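Local coordinates for protein poly(ADP-ribose) glycohydrolase (PDB 3SII) that hydrolyses poly(ADP-ribose), probably cleaving the ribose-ribose bonds of the polymer, with a macrodomain-type catalytic fold, at residues A[89-94]-A[170-175]; A[176-181]-A[225-230]; A[67-72]-A[265-270]. All blocks are in the same frame, centred on the assembly; numbering follows the deposited sequence.

Contact 1 of 3, residues A[89-94]-A[170-175]. With A1R (5'-O-[(S)-{[(S)-{[(2R,3R,4S)-3,4-dihydroxypyrrolidin-2-yl]methoxy}(hydroxy)phosphoryl]oxy}(hydroxy)phosphoryl]adenosine), chain B.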
loop_
_atom_site.group_PDB
_atom_site.type_symbol
_atom_site.label_atom_id
_atom_site.label_comp_id
_atom_site.label_asym_id
_atom_site.label_seq_id
_atom_site.Cartn_x
_atom_site.Cartn_y
_atom_site.Cartn_z
ATOM N N VAL A 89 4.452 10.929 4.325
ATOM C CA VAL A 89 4.966 9.836 3.499
ATOM C C VAL A 89 3.791 9.139 2.826
ATOM O O VAL A 89 2.713 9.045 3.418
ATOM C CB VAL A 89 5.708 8.816 4.392
ATOM C CG1 VAL A 89 6.164 7.597 3.602
ATOM C CG2 VAL A 89 6.892 9.496 5.110
ATOM N N ALA A 90 3.983 8.666 1.596
ATOM C CA ALA A 90 2.970 7.840 0.928
ATOM C C ALA A 90 3.428 6.396 0.822
ATOM O O ALA A 90 4.591 6.124 0.503
ATOM C CB ALA A 90 2.660 8.395 -0.460
ATOM N N CYS A 91 2.501 5.474 1.072
ATOM C CA CYS A 91 2.780 4.050 1.055
ATOM C C CYS A 91 1.871 3.311 0.084
ATOM O O CYS A 91 0.664 3.537 0.072
ATOM C CB CYS A 91 2.528 3.439 2.432
ATOM S SG CYS A 91 3.495 4.127 3.785
ATOM N N LEU A 92 2.447 2.412 -0.702
ATOM C CA LEU A 92 1.667 1.556 -1.580
ATOM C C LEU A 92 1.059 0.402 -0.775
ATOM O O LEU A 92 1.775 -0.340 -0.106
ATOM C CB LEU A 92 2.551 1.030 -2.722
ATOM C CG LEU A 92 1.930 0.006 -3.675
ATOM C CD1 LEU A 92 0.649 0.564 -4.327
ATOM C CD2 LEU A 92 2.960 -0.441 -4.727
ATOM N N ASN A 93 -0.267 0.298 -0.824
ATOM C CA ASN A 93 -1.046 -0.813 -0.283
ATOM C C ASN A 93 -1.175 -1.870 -1.378
ATOM O O ASN A 93 -1.690 -1.573 -2.465
ATOM C CB ASN A 93 -2.432 -0.289 0.132
ATOM C CG ASN A 93 -3.382 -1.397 0.529
ATOM O OD1 ASN A 93 -2.956 -2.496 0.876
ATOM N ND2 ASN A 93 -4.681 -1.119 0.459
ATOM N N PHE A 94 -0.680 -3.083 -1.097
ATOM C CA PHE A 94 -0.724 -4.187 -2.058
ATOM C C PHE A 94 -2.136 -4.756 -2.021
ATOM O O PHE A 94 -2.417 -5.761 -1.352
ATOM C CB PHE A 94 0.293 -5.282 -1.699
ATOM C CG PHE A 94 1.722 -4.794 -1.527
ATOM C CD1 PHE A 94 2.152 -3.577 -2.043
ATOM C CD2 PHE A 94 2.650 -5.598 -0.868
ATOM C CE1 PHE A 94 3.466 -3.153 -1.882
ATOM C CE2 PHE A 94 3.964 -5.184 -0.712
ATOM C CZ PHE A 94 4.375 -3.957 -1.221
ATOM N N VAL A 170 0.081 8.658 7.587
ATOM C CA VAL A 170 0.660 8.460 6.261
ATOM C C VAL A 170 -0.445 8.475 5.219
ATOM O O VAL A 170 -1.613 8.209 5.533
ATOM C CB VAL A 170 1.402 7.110 6.153
ATOM C CG1 VAL A 170 2.422 6.944 7.275
ATOM C CG2 VAL A 170 0.413 5.947 6.169
ATOM N N ALA A 171 -0.091 8.765 3.970
ATOM C CA ALA A 171 -1.046 8.589 2.885
ATOM C C ALA A 171 -0.900 7.185 2.333
ATOM O O ALA A 171 0.213 6.653 2.262
ATOM C CB ALA A 171 -0.815 9.611 1.781
ATOM N N PHE A 172 -2.013 6.574 1.942
ATOM C CA PHE A 172 -1.956 5.283 1.266
ATOM C C PHE A 172 -2.411 5.386 -0.178
ATOM O O PHE A 172 -3.307 6.165 -0.517
ATOM C CB PHE A 172 -2.793 4.221 1.990
ATOM C CG PHE A 172 -2.194 3.757 3.288
ATOM C CD1 PHE A 172 -1.115 2.882 3.299
ATOM C CD2 PHE A 172 -2.701 4.207 4.496
ATOM C CE1 PHE A 172 -0.549 2.464 4.487
ATOM C CE2 PHE A 172 -2.143 3.785 5.698
ATOM C CZ PHE A 172 -1.065 2.901 5.685
ATOM N N LEU A 173 -1.773 4.590 -1.023
ATOM C CA LEU A 173 -2.155 4.446 -2.424
ATOM C C LEU A 173 -2.574 2.998 -2.619
ATOM O O LEU A 173 -1.761 2.082 -2.467
ATOM C CB LEU A 173 -0.961 4.732 -3.327
ATOM C CG LEU A 173 -0.268 6.078 -3.103
ATOM C CD1 LEU A 173 1.195 5.994 -3.482
ATOM C CD2 LEU A 173 -0.972 7.125 -3.917
ATOM N N THR A 174 -3.840 2.793 -2.955
ATOM C CA THR A 174 -4.416 1.456 -3.032
ATOM C C THR A 174 -4.665 1.100 -4.491
ATOM O O THR A 174 -5.526 1.675 -5.138
ATOM C CB THR A 174 -5.704 1.405 -2.174
ATOM O OG1 THR A 174 -5.324 1.451 -0.795
ATOM C CG2 THR A 174 -6.526 0.146 -2.429
ATOM N N SER A 175 -3.875 0.163 -5.000
ATOM C CA SER A 175 -3.917 -0.243 -6.402
ATOM C C SER A 175 -3.591 -1.726 -6.437
ATOM O O SER A 175 -2.576 -2.141 -5.892
ATOM C CB SER A 175 -2.851 0.529 -7.184
ATOM O OG SER A 175 -2.648 -0.016 -8.489
HETATM N N1 A1R B . 5.705 -5.196 4.529
HETATM C C2 A1R B . 6.561 -5.301 3.469
HETATM N N3 A1R B . 6.594 -6.403 2.668
HETATM C C4 A1R B . 5.733 -7.345 3.013
HETATM C C5 A1R B . 4.813 -7.340 4.059
HETATM C C6 A1R B . 4.841 -6.192 4.825
HETATM N N6 A1R B . 3.976 -6.037 5.951
HETATM N N7 A1R B . 4.085 -8.524 4.075
HETATM C C8 A1R B . 4.554 -9.240 3.036
HETATM N N9 A1R B . 5.561 -8.579 2.357
HETATM C "C1'" A1R B . 6.298 -9.008 1.181
HETATM C "C2'" A1R B . 6.347 -10.486 0.995
HETATM O "O2'" A1R B . 7.563 -10.862 0.443
HETATM C "C3'" A1R B . 5.246 -10.758 0.046
HETATM O "O3'" A1R B . 5.493 -11.867 -0.745
HETATM O "O4'" A1R B . 5.696 -8.485 0.024
HETATM C "C4'" A1R B . 5.204 -9.524 -0.781
HETATM C "C5'" A1R B . 3.820 -9.248 -1.329
HETATM O "O5'" A1R B . 2.893 -9.132 -0.296
HETATM P PA A1R B . 1.381 -9.614 -0.501
HETATM O O1A A1R B . 0.659 -9.017 0.673
HETATM O O2A A1R B . 1.210 -11.088 -0.628
HETATM O O3A A1R B . 0.910 -8.844 -1.805
HETATM P PB A1R B . 0.099 -9.373 -3.080
HETATM O O1B A1R B . 0.838 -10.448 -3.839
HETATM O O2B A1R B . -0.155 -8.164 -3.934
HETATM O O5N A1R B . -1.228 -10.050 -2.559
HETATM C C5N A1R B . -2.381 -9.306 -2.314
HETATM N N4N A1R B . -3.075 -10.140 -0.586
HETATM C C1N A1R B . -3.674 -9.388 0.509
HETATM O O2N A1R B . -5.744 -8.231 0.443
HETATM C C2N A1R B . -4.511 -8.333 -0.148
HETATM O O3N A1R B . -5.440 -9.759 -1.811
HETATM C C3N A1R B . -4.535 -8.737 -1.576
HETATM C C4N A1R B . -3.533 -9.702 -2.004
#
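Asn93 turns its CG anti to the backbone N (chi1 172°), and Thr174 sets OG1 anti to its carbonyl carbon (chi1 -71°). These two torsions lay the side chains side by side, pointing the same way. Asn93 ND2 then donates to Thr174 OG1 at 2.9 Å, nearly straight, with the hydroxyl close to the amide plane. Asn93 ND2 also donates to Glu112, a residue whose other carboxylate oxygen binds the ligand. Asn93 is thus a second-shell residue behind Glu112, and the bond to Thr174 limits rotation of its amide.

The backbones pair as a parallel beta ladder. Ala171 N donates to Val89 O, Cys91 N to Ala171 O at 2.8 Å, Leu173 N to Cys91 O, and Asn93 N to Leu173 O at 2.8 Å. The strands are twisted by 32°. Phe172 shares its face of the sheet with Cys91, Asn93 and Thr174. Its CD1 lies 3.8 Å from Cys91 CB, and Cys91 SG stands obliquely 5.2 Å from the ring centroid. On the face of Ala90 and Ala171, Leu173 CD1 reaches Ala90 CB at 4.1 Å. Leu92 CD1 bends toward the partner strand and meets Leu173 O at 3.4 Å.

The edge of the Phe94 ring borders the ligand's O5', which brings segment 89-94 to the ligand site. The pair lies in the core of the macrodomain sheet. Strand 214-217 bonds to the other edge of 90-94, and strand 147-157 to that of 163-175. Helix 189-209 packs on Leu173, while helices 74-84 and 121-125 cover the face of Cys91 and Phe172.

Contact 2 of 3, residues A[176-181]-A[225-230]; sequences PAPNRR and FGNDPA. With A1R (5'-O-[(S)-{[(S)-{[(2R,3R,4S)-3,4-dihydroxypyrrolidin-2-yl]methoxy}(hydroxy)phosphoryl]oxy}(hydroxy)phosphoryl]adenosine), chain B.
Phe225 lays its ring between Asn179 and the pyrrolidine end of the bound ADP-ribose analogue. This is the ligand cleft of the macrodomain fold, where the loop after strand 163-175 meets the loop before helix 229-240. Ligand atom C5N lies 4.0 Å above the ring plane, over its centre. On the opposite face, the Asn179 amide stacks at 26° to the ring, with Asn179 ND2 3.7 Å from Phe225 CE1. Ala177 O comes in obliquely, 3.2 Å from Phe225 CD2. The backbone of Phe225 also holds the ligand, since its N donates to the phosphate oxygen O1B. With an alanine in place of Phe225 the ring is gone, and the pyrrolidine end of the ligand would probably lose the surface it rests on, with a gap opening beside the Asn179 amide.

Asn179 is the N-cap of helix 180-183, its OD1 accepting from Ala182 N, and Tyr143 holds its ND2. Arg181 N, in the first turn of that helix, donates to Phe225 O at 3.0 Å from above the carbonyl plane. Asn227 also joins the two loops. Its ND2 gives a bond of 2.9 Å to Pro178 O, in the carbonyl plane, and a second to Gly221 O. Arg180, CG anti to the backbone N (chi1 -174°), extends alongside Asp228. The edge of its guanidinium meets Asp228 CB, while the charged atoms stay apart. Asp228 in turn caps helix 229-240 by accepting from Ala230 N. One water ties these groups together: it donates to Asn227 OD1 at 2.8 Å, accepts from Asp228 N at 2.9 Å, and takes a weak bond from Arg180 NH1.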
loop_
_atom_site.group_PDB
_atom_site.type_symbol
_atom_site.label_atom_id
_atom_site.label_comp_id
_atom_site.label_asym_id
_atom_site.label_seq_id
_atom_site.Cartn_x
_atom_site.Cartn_y
_atom_site.Cartn_z
ATOM N N PRO A 176 -4.451 -2.543 -7.067
ATOM C CA PRO A 176 -4.175 -3.980 -7.063
ATOM C C PRO A 176 -3.255 -4.362 -8.201
ATOM O O PRO A 176 -3.454 -3.940 -9.334
ATOM C CB PRO A 176 -5.555 -4.587 -7.302
ATOM C CG PRO A 176 -6.237 -3.572 -8.177
ATOM C CD PRO A 176 -5.739 -2.221 -7.711
ATOM N N ALA A 177 -2.229 -5.139 -7.888
ATOM C CA ALA A 177 -1.408 -5.718 -8.931
ATOM C C ALA A 177 -2.242 -6.766 -9.661
ATOM O O ALA A 177 -3.203 -7.305 -9.095
ATOM C CB ALA A 177 -0.162 -6.365 -8.324
ATOM N N PRO A 178 -1.881 -7.071 -10.915
ATOM C CA PRO A 178 -2.581 -8.169 -11.592
ATOM C C PRO A 178 -2.418 -9.480 -10.825
ATOM O O PRO A 178 -1.360 -9.746 -10.241
ATOM C CB PRO A 178 -1.886 -8.240 -12.953
ATOM C CG PRO A 178 -0.549 -7.597 -12.741
ATOM C CD PRO A 178 -0.801 -6.503 -11.739
ATOM N N ASN A 179 -3.469 -10.290 -10.818
ATOM C CA ASN A 179 -3.422 -11.587 -10.162
ATOM C C ASN A 179 -2.813 -12.591 -11.125
ATOM O O ASN A 179 -3.525 -13.359 -11.787
ATOM C CB ASN A 179 -4.827 -12.015 -9.728
ATOM C CG ASN A 179 -4.816 -13.207 -8.781
ATOM O OD1 ASN A 179 -3.893 -14.022 -8.790
ATOM N ND2 ASN A 179 -5.855 -13.316 -7.963
ATOM N N ARG A 180 -1.487 -12.571 -11.211
ATOM C CA ARG A 180 -0.785 -13.390 -12.188
ATOM C C ARG A 180 -0.978 -14.874 -11.927
ATOM O O ARG A 180 -0.945 -15.690 -12.852
ATOM C CB ARG A 180 0.703 -13.047 -12.216
ATOM C CG ARG A 180 1.415 -13.784 -13.328
ATOM C CD ARG A 180 2.853 -13.376 -13.486
ATOM N NE ARG A 180 3.434 -14.056 -14.643
ATOM C CZ ARG A 180 4.738 -14.157 -14.872
ATOM N NH1 ARG A 180 5.605 -13.623 -14.022
ATOM N NH2 ARG A 180 5.174 -14.793 -15.950
ATOM N N ARG A 181 -1.181 -15.225 -10.665
ATOM C CA ARG A 181 -1.455 -16.604 -10.294
ATOM C C ARG A 181 -2.697 -17.133 -11.003
ATOM O O ARG A 181 -2.706 -18.262 -11.501
ATOM C CB ARG A 181 -1.622 -16.707 -8.778
ATOM C CG ARG A 181 -1.902 -18.108 -8.275
ATOM C CD ARG A 181 -1.557 -18.228 -6.798
ATOM N NE ARG A 181 -0.171 -17.846 -6.543
ATOM C CZ ARG A 181 0.459 -18.034 -5.389
ATOM N NH1 ARG A 181 -0.170 -18.609 -4.372
ATOM N NH2 ARG A 181 1.723 -17.654 -5.253
ATOM N N PHE A 225 -0.601 -12.933 -5.171
ATOM C CA PHE A 225 -0.881 -12.659 -6.586
ATOM C C PHE A 225 0.155 -13.256 -7.538
ATOM O O PHE A 225 -0.031 -13.221 -8.751
ATOM C CB PHE A 225 -1.037 -11.155 -6.833
ATOM C CG PHE A 225 -2.373 -10.595 -6.409
ATOM C CD1 PHE A 225 -3.349 -11.415 -5.869
ATOM C CD2 PHE A 225 -2.649 -9.243 -6.559
ATOM C CE1 PHE A 225 -4.576 -10.900 -5.480
ATOM C CE2 PHE A 225 -3.875 -8.716 -6.166
ATOM C CZ PHE A 225 -4.842 -9.553 -5.628
ATOM N N GLY A 226 1.242 -13.785 -6.985
ATOM C CA GLY A 226 2.193 -14.588 -7.742
ATOM C C GLY A 226 2.970 -13.891 -8.849
ATOM O O GLY A 226 3.375 -14.521 -9.829
ATOM N N ASN A 227 3.182 -12.590 -8.720
ATOM C CA ASN A 227 4.036 -11.919 -9.686
ATOM C C ASN A 227 5.504 -12.237 -9.428
ATOM O O ASN A 227 5.876 -12.657 -8.335
ATOM C CB ASN A 227 3.813 -10.402 -9.677
ATOM C CG ASN A 227 2.554 -9.999 -10.402
ATOM O OD1 ASN A 227 2.547 -9.851 -11.627
ATOM N ND2 ASN A 227 1.471 -9.836 -9.652
ATOM N N ASP A 228 6.323 -12.027 -10.452
ATOM C CA ASP A 228 7.756 -12.291 -10.408
ATOM C C ASP A 228 8.467 -11.086 -9.792
ATOM O O ASP A 228 8.418 -9.988 -10.342
ATOM C CB ASP A 228 8.250 -12.520 -11.842
ATOM C CG ASP A 228 9.746 -12.762 -11.923
ATOM O OD1 ASP A 228 10.437 -12.665 -10.890
ATOM O OD2 ASP A 228 10.233 -13.041 -13.039
ATOM N N PRO A 229 9.114 -11.264 -8.630
ATOM C CA PRO A 229 9.699 -10.069 -8.014
ATOM C C PRO A 229 10.772 -9.386 -8.867
ATOM O O PRO A 229 10.900 -8.161 -8.767
ATOM C CB PRO A 229 10.275 -10.580 -6.686
ATOM C CG PRO A 229 10.370 -12.051 -6.832
ATOM C CD PRO A 229 9.305 -12.473 -7.811
ATOM N N ALA A 230 11.522 -10.128 -9.680
ATOM C CA ALA A 230 12.494 -9.480 -10.562
ATOM C C ALA A 230 11.775 -8.571 -11.545
ATOM O O ALA A 230 12.247 -7.477 -11.853
ATOM C CB ALA A 230 13.354 -10.517 -11.315
HETATM N N1 A1R B . 5.705 -5.196 4.529
HETATM C C2 A1R B . 6.561 -5.301 3.469
HETATM N N3 A1R B . 6.594 -6.403 2.668
HETATM C C4 A1R B . 5.733 -7.345 3.013
HETATM C C5 A1R B . 4.813 -7.340 4.059
HETATM C C6 A1R B . 4.841 -6.192 4.825
HETATM N N6 A1R B . 3.976 -6.037 5.951
HETATM N N7 A1R B . 4.085 -8.524 4.075
HETATM C C8 A1R B . 4.554 -9.240 3.036
HETATM N N9 A1R B . 5.561 -8.579 2.357
HETATM C "C1'" A1R B . 6.298 -9.008 1.181
HETATM C "C2'" A1R B . 6.347 -10.486 0.995
HETATM O "O2'" A1R B . 7.563 -10.862 0.443
HETATM C "C3'" A1R B . 5.246 -10.758 0.046
HETATM O "O3'" A1R B . 5.493 -11.867 -0.745
HETATM O "O4'" A1R B . 5.696 -8.485 0.024
HETATM C "C4'" A1R B . 5.204 -9.524 -0.781
HETATM C "C5'" A1R B . 3.820 -9.248 -1.329
HETATM O "O5'" A1R B . 2.893 -9.132 -0.296
HETATM P PA A1R B . 1.381 -9.614 -0.501
HETATM O O1A A1R B . 0.659 -9.017 0.673
HETATM O O2A A1R B . 1.210 -11.088 -0.628
HETATM O O3A A1R B . 0.910 -8.844 -1.805
HETATM P PB A1R B . 0.099 -9.373 -3.080
HETATM O O1B A1R B . 0.838 -10.448 -3.839
HETATM O O2B A1R B . -0.155 -8.164 -3.934
HETATM O O5N A1R B . -1.228 -10.050 -2.559
HETATM C C5N A1R B . -2.381 -9.306 -2.314
HETATM N N4N A1R B . -3.075 -10.140 -0.586
HETATM C C1N A1R B . -3.674 -9.388 0.509
HETATM O O2N A1R B . -5.744 -8.231 0.443
HETATM C C2N A1R B . -4.511 -8.333 -0.148
HETATM O O3N A1R B . -5.440 -9.759 -1.811
HETATM C C3N A1R B . -4.535 -8.737 -1.576
HETATM C C4N A1R B . -3.533 -9.702 -2.004
HETATM O O HOH W 1 4.907 -10.799 -12.725
#

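Contact 3 of 3, residues A[67-72]-A[265-270]; sequences IEVTEE and PRHAAF. With A1R (5'-O-[(S)-{[(S)-{[(2R,3R,4S)-3,4-dihydroxypyrrolidin-2-yl]methoxy}(hydroxy)phosphoryl]oxy}(hydroxy)phosphoryl]adenosine), chain B.
His267 packs its ring against Glu71 and Val69, and this is the tight part of a small contact near the surface. Glu71 CG sits over one face of the imidazole, 3.6 Å from the ring centroid and 20° off the normal, a CH-pi contact. With CG anti to the backbone N (chi1 172°), the histidine reaches from helix 265-273 to the end of strand 66-70. Thr70 O approaches the edge of the ring, 3.5 Å from His267 CD2. Val69 adds its two methyls: Val69 CG1 lies 4.0 Å from Phe270 CB, and Val69 CG2 lies 3.7 Å from Phe270 O. The Phe270 ring itself leads away from the strand and packs on Phe255 and helix 229-240.

The other side is looser and wetter. No direct hydrogen bond joins the segments. Instead, a water in the plane of the imidazole bridges them, donating to Val69 O at 2.9 Å and lying 2.7 Å from His267 NE2. Glu71 is exposed, and its OE2 stays 4.5 Å from His267 NE2. Just past the strand, Thr70 OG1 accepts from Glu72 N in an ST turn and donates to Glu72 OE1.

The contact thus lays the C-terminal helix on an outer strand of the macrodomain sheet, at 156° to it. Arg266, one residue before the histidine, faces the ligand, with O3' over the centre of its guanidinium. The chemistry is largely apolar packing and one water bridge, without a salt bridge between the segments; the nearby carboxylate of Glu71 may still make a protonated His267 somewhat more stable.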
loop_
_atom_site.group_PDB
_atom_site.type_symbol
_atom_site.label_atom_id
_atom_site.label_comp_id
_atom_site.label_asym_id
_atom_site.label_seq_id
_atom_site.Cartn_x
_atom_site.Cartn_y
_atom_site.Cartn_z
ATOM N N ILE A 67 17.446 6.070 -2.896
ATOM C CA ILE A 67 16.719 4.809 -3.029
ATOM C C ILE A 67 17.321 3.777 -2.078
ATOM O O ILE A 67 18.533 3.530 -2.099
ATOM C CB ILE A 67 16.711 4.298 -4.483
ATOM C CG1 ILE A 67 15.985 5.298 -5.386
ATOM C CG2 ILE A 67 16.046 2.931 -4.571
ATOM C CD1 ILE A 67 15.860 4.846 -6.833
ATOM N N GLU A 68 16.483 3.210 -1.216
ATOM C CA GLU A 68 16.922 2.213 -0.244
ATOM C C GLU A 68 16.115 0.941 -0.426
ATOM O O GLU A 68 14.916 1.001 -0.663
ATOM C CB GLU A 68 16.670 2.687 1.198
ATOM C CG GLU A 68 17.440 3.913 1.671
ATOM C CD GLU A 68 17.120 4.271 3.124
ATOM O OE1 GLU A 68 15.926 4.350 3.483
ATOM O OE2 GLU A 68 18.066 4.467 3.915
ATOM N N VAL A 69 16.766 -0.205 -0.279
ATOM C CA VAL A 69 16.057 -1.470 -0.098
ATOM C C VAL A 69 16.313 -1.956 1.321
ATOM O O VAL A 69 17.465 -2.011 1.761
ATOM C CB VAL A 69 16.516 -2.547 -1.100
ATOM C CG1 VAL A 69 15.725 -3.838 -0.890
ATOM C CG2 VAL A 69 16.334 -2.053 -2.522
ATOM N N THR A 70 15.247 -2.288 2.049
ATOM C CA THR A 70 15.362 -2.744 3.434
ATOM C C THR A 70 14.477 -3.960 3.651
ATOM O O THR A 70 13.625 -4.264 2.804
ATOM C CB THR A 70 14.938 -1.656 4.442
ATOM O OG1 THR A 70 13.516 -1.482 4.394
ATOM C CG2 THR A 70 15.626 -0.330 4.131
ATOM N N GLU A 71 14.679 -4.646 4.775
ATOM C CA GLU A 71 13.831 -5.779 5.166
ATOM C C GLU A 71 12.716 -5.335 6.110
ATOM O O GLU A 71 12.073 -6.153 6.782
ATOM C CB GLU A 71 14.665 -6.880 5.827
ATOM C CG GLU A 71 15.737 -7.468 4.928
ATOM C CD GLU A 71 16.443 -8.648 5.571
ATOM O OE1 GLU A 71 15.745 -9.548 6.081
ATOM O OE2 GLU A 71 17.691 -8.672 5.573
ATOM N N GLU A 72 12.500 -4.027 6.157
ATOM C CA GLU A 72 11.414 -3.449 6.933
ATOM C C GLU A 72 10.041 -3.836 6.397
ATOM O O GLU A 72 9.855 -4.015 5.191
ATOM C CB GLU A 72 11.514 -1.925 6.904
ATOM C CG GLU A 72 12.657 -1.331 7.702
ATOM C CD GLU A 72 12.839 0.143 7.408
ATOM O OE1 GLU A 72 12.933 0.501 6.213
ATOM O OE2 GLU A 72 12.867 0.949 8.364
ATOM N N PRO A 265 13.248 -14.383 -0.928
ATOM C CA PRO A 265 13.479 -14.155 -2.362
ATOM C C PRO A 265 12.917 -12.845 -2.914
ATOM O O PRO A 265 13.489 -12.278 -3.850
ATOM C CB PRO A 265 12.786 -15.357 -3.023
ATOM C CG PRO A 265 11.766 -15.791 -2.024
ATOM C CD PRO A 265 12.410 -15.572 -0.689
ATOM N N ARG A 266 11.801 -12.378 -2.368
ATOM C CA ARG A 266 11.247 -11.110 -2.811
ATOM C C ARG A 266 12.217 -9.977 -2.483
ATOM O O ARG A 266 12.456 -9.076 -3.298
ATOM C CB ARG A 266 9.915 -10.852 -2.108
ATOM C CG ARG A 266 8.667 -11.288 -2.873
ATOM C CD ARG A 266 8.543 -12.785 -3.029
ATOM N NE ARG A 266 8.500 -13.515 -1.759
ATOM C CZ ARG A 266 7.559 -14.397 -1.431
ATOM N NH1 ARG A 266 6.548 -14.625 -2.257
ATOM N NH2 ARG A 266 7.621 -15.040 -0.269
ATOM N N HIS A 267 12.763 -10.013 -1.270
ATOM C CA HIS A 267 13.748 -9.025 -0.872
ATOM C C HIS A 267 15.036 -9.140 -1.684
ATOM O O HIS A 267 15.597 -8.132 -2.113
ATOM C CB HIS A 267 14.066 -9.150 0.612
ATOM C CG HIS A 267 15.206 -8.287 1.044
ATOM N ND1 HIS A 267 16.508 -8.739 1.077
ATOM C CD2 HIS A 267 15.246 -6.990 1.434
ATOM C CE1 HIS A 267 17.298 -7.761 1.480
ATOM N NE2 HIS A 267 16.557 -6.689 1.701
ATOM N N ALA A 268 15.508 -10.364 -1.889
ATOM C CA ALA A 268 16.716 -10.588 -2.678
ATOM C C ALA A 268 16.616 -9.959 -4.071
ATOM O O ALA A 268 17.559 -9.323 -4.539
ATOM C CB ALA A 268 16.998 -12.084 -2.789
ATOM N N ALA A 269 15.463 -10.112 -4.719
ATOM C CA ALA A 269 15.267 -9.580 -6.066
ATOM C C ALA A 269 15.369 -8.052 -6.085
ATOM O O ALA A 269 15.959 -7.469 -6.996
ATOM C CB ALA A 269 13.926 -10.036 -6.613
ATOM N N PHE A 270 14.803 -7.399 -5.071
ATOM C CA PHE A 270 14.876 -5.947 -5.000
ATOM C C PHE A 270 16.282 -5.484 -4.648
ATOM O O PHE A 270 16.768 -4.515 -5.226
ATOM C CB PHE A 270 13.828 -5.384 -4.036
ATOM C CG PHE A 270 12.464 -5.247 -4.664
ATOM C CD1 PHE A 270 12.019 -4.009 -5.112
ATOM C CD2 PHE A 270 11.654 -6.356 -4.852
ATOM C CE1 PHE A 270 10.777 -3.877 -5.713
ATOM C CE2 PHE A 270 10.407 -6.233 -5.453
ATOM C CZ PHE A 270 9.975 -4.989 -5.891
HETATM N N1 A1R B . 5.705 -5.196 4.529
HETATM C C2 A1R B . 6.561 -5.301 3.469
HETATM N N3 A1R B . 6.594 -6.403 2.668
HETATM C C4 A1R B . 5.733 -7.345 3.013
HETATM C C5 A1R B . 4.813 -7.340 4.059
HETATM C C6 A1R B . 4.841 -6.192 4.825
HETATM N N6 A1R B . 3.976 -6.037 5.951
HETATM N N7 A1R B . 4.085 -8.524 4.075
HETATM C C8 A1R B . 4.554 -9.240 3.036
HETATM N N9 A1R B . 5.561 -8.579 2.357
HETATM C "C1'" A1R B . 6.298 -9.008 1.181
HETATM C "C2'" A1R B . 6.347 -10.486 0.995
HETATM O "O2'" A1R B . 7.563 -10.862 0.443
HETATM C "C3'" A1R B . 5.246 -10.758 0.046
HETATM O "O3'" A1R B . 5.493 -11.867 -0.745
HETATM O "O4'" A1R B . 5.696 -8.485 0.024
HETATM C "C4'" A1R B . 5.204 -9.524 -0.781
HETATM C "C5'" A1R B . 3.820 -9.248 -1.329
HETATM O "O5'" A1R B . 2.893 -9.132 -0.296
HETATM P PA A1R B . 1.381 -9.614 -0.501
HETATM O O1A A1R B . 0.659 -9.017 0.673
HETATM O O2A A1R B . 1.210 -11.088 -0.628
HETATM O O3A A1R B . 0.910 -8.844 -1.805
HETATM P PB A1R B . 0.099 -9.373 -3.080
HETATM O O1B A1R B . 0.838 -10.448 -3.839
HETATM O O2B A1R B . -0.155 -8.164 -3.934
HETATM O O5N A1R B . -1.228 -10.050 -2.559
HETATM C C5N A1R B . -2.381 -9.306 -2.314
HETATM N N4N A1R B . -3.075 -10.140 -0.586
HETATM C C1N A1R B . -3.674 -9.388 0.509
HETATM O O2N A1R B . -5.744 -8.231 0.443
HETATM C C2N A1R B . -4.511 -8.333 -0.148
HETATM O O3N A1R B . -5.440 -9.759 -1.811
HETATM C C3N A1R B . -4.535 -8.737 -1.576
HETATM C C4N A1R B . -3.533 -9.702 -2.004
HETATM O O HOH W 2 18.236 -4.692 2.462
#

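How the contacts relate
From the N terminus, the chain first enters contact 3 at 67-72, on an outer strand of the mixed sheet. Helix 74-84 follows, and then strand 90-94, which opens contact 1. That contact closes at 170-175 after helices 111-118, 121-125 and 129-138 and strand 147-157. The same strand runs straight into 176-181, so contact 2 opens next, closing at 225-230 beyond helix 189-209. Only at 265-270 does contact 3 close. Contacts 1 and 2 are therefore in series, both nested within contact 3. Contacts 2 and 3 touch where Pro229 packs on Ala269. Sheet centre, cleft loops and C-terminal helix all meet the same ligand.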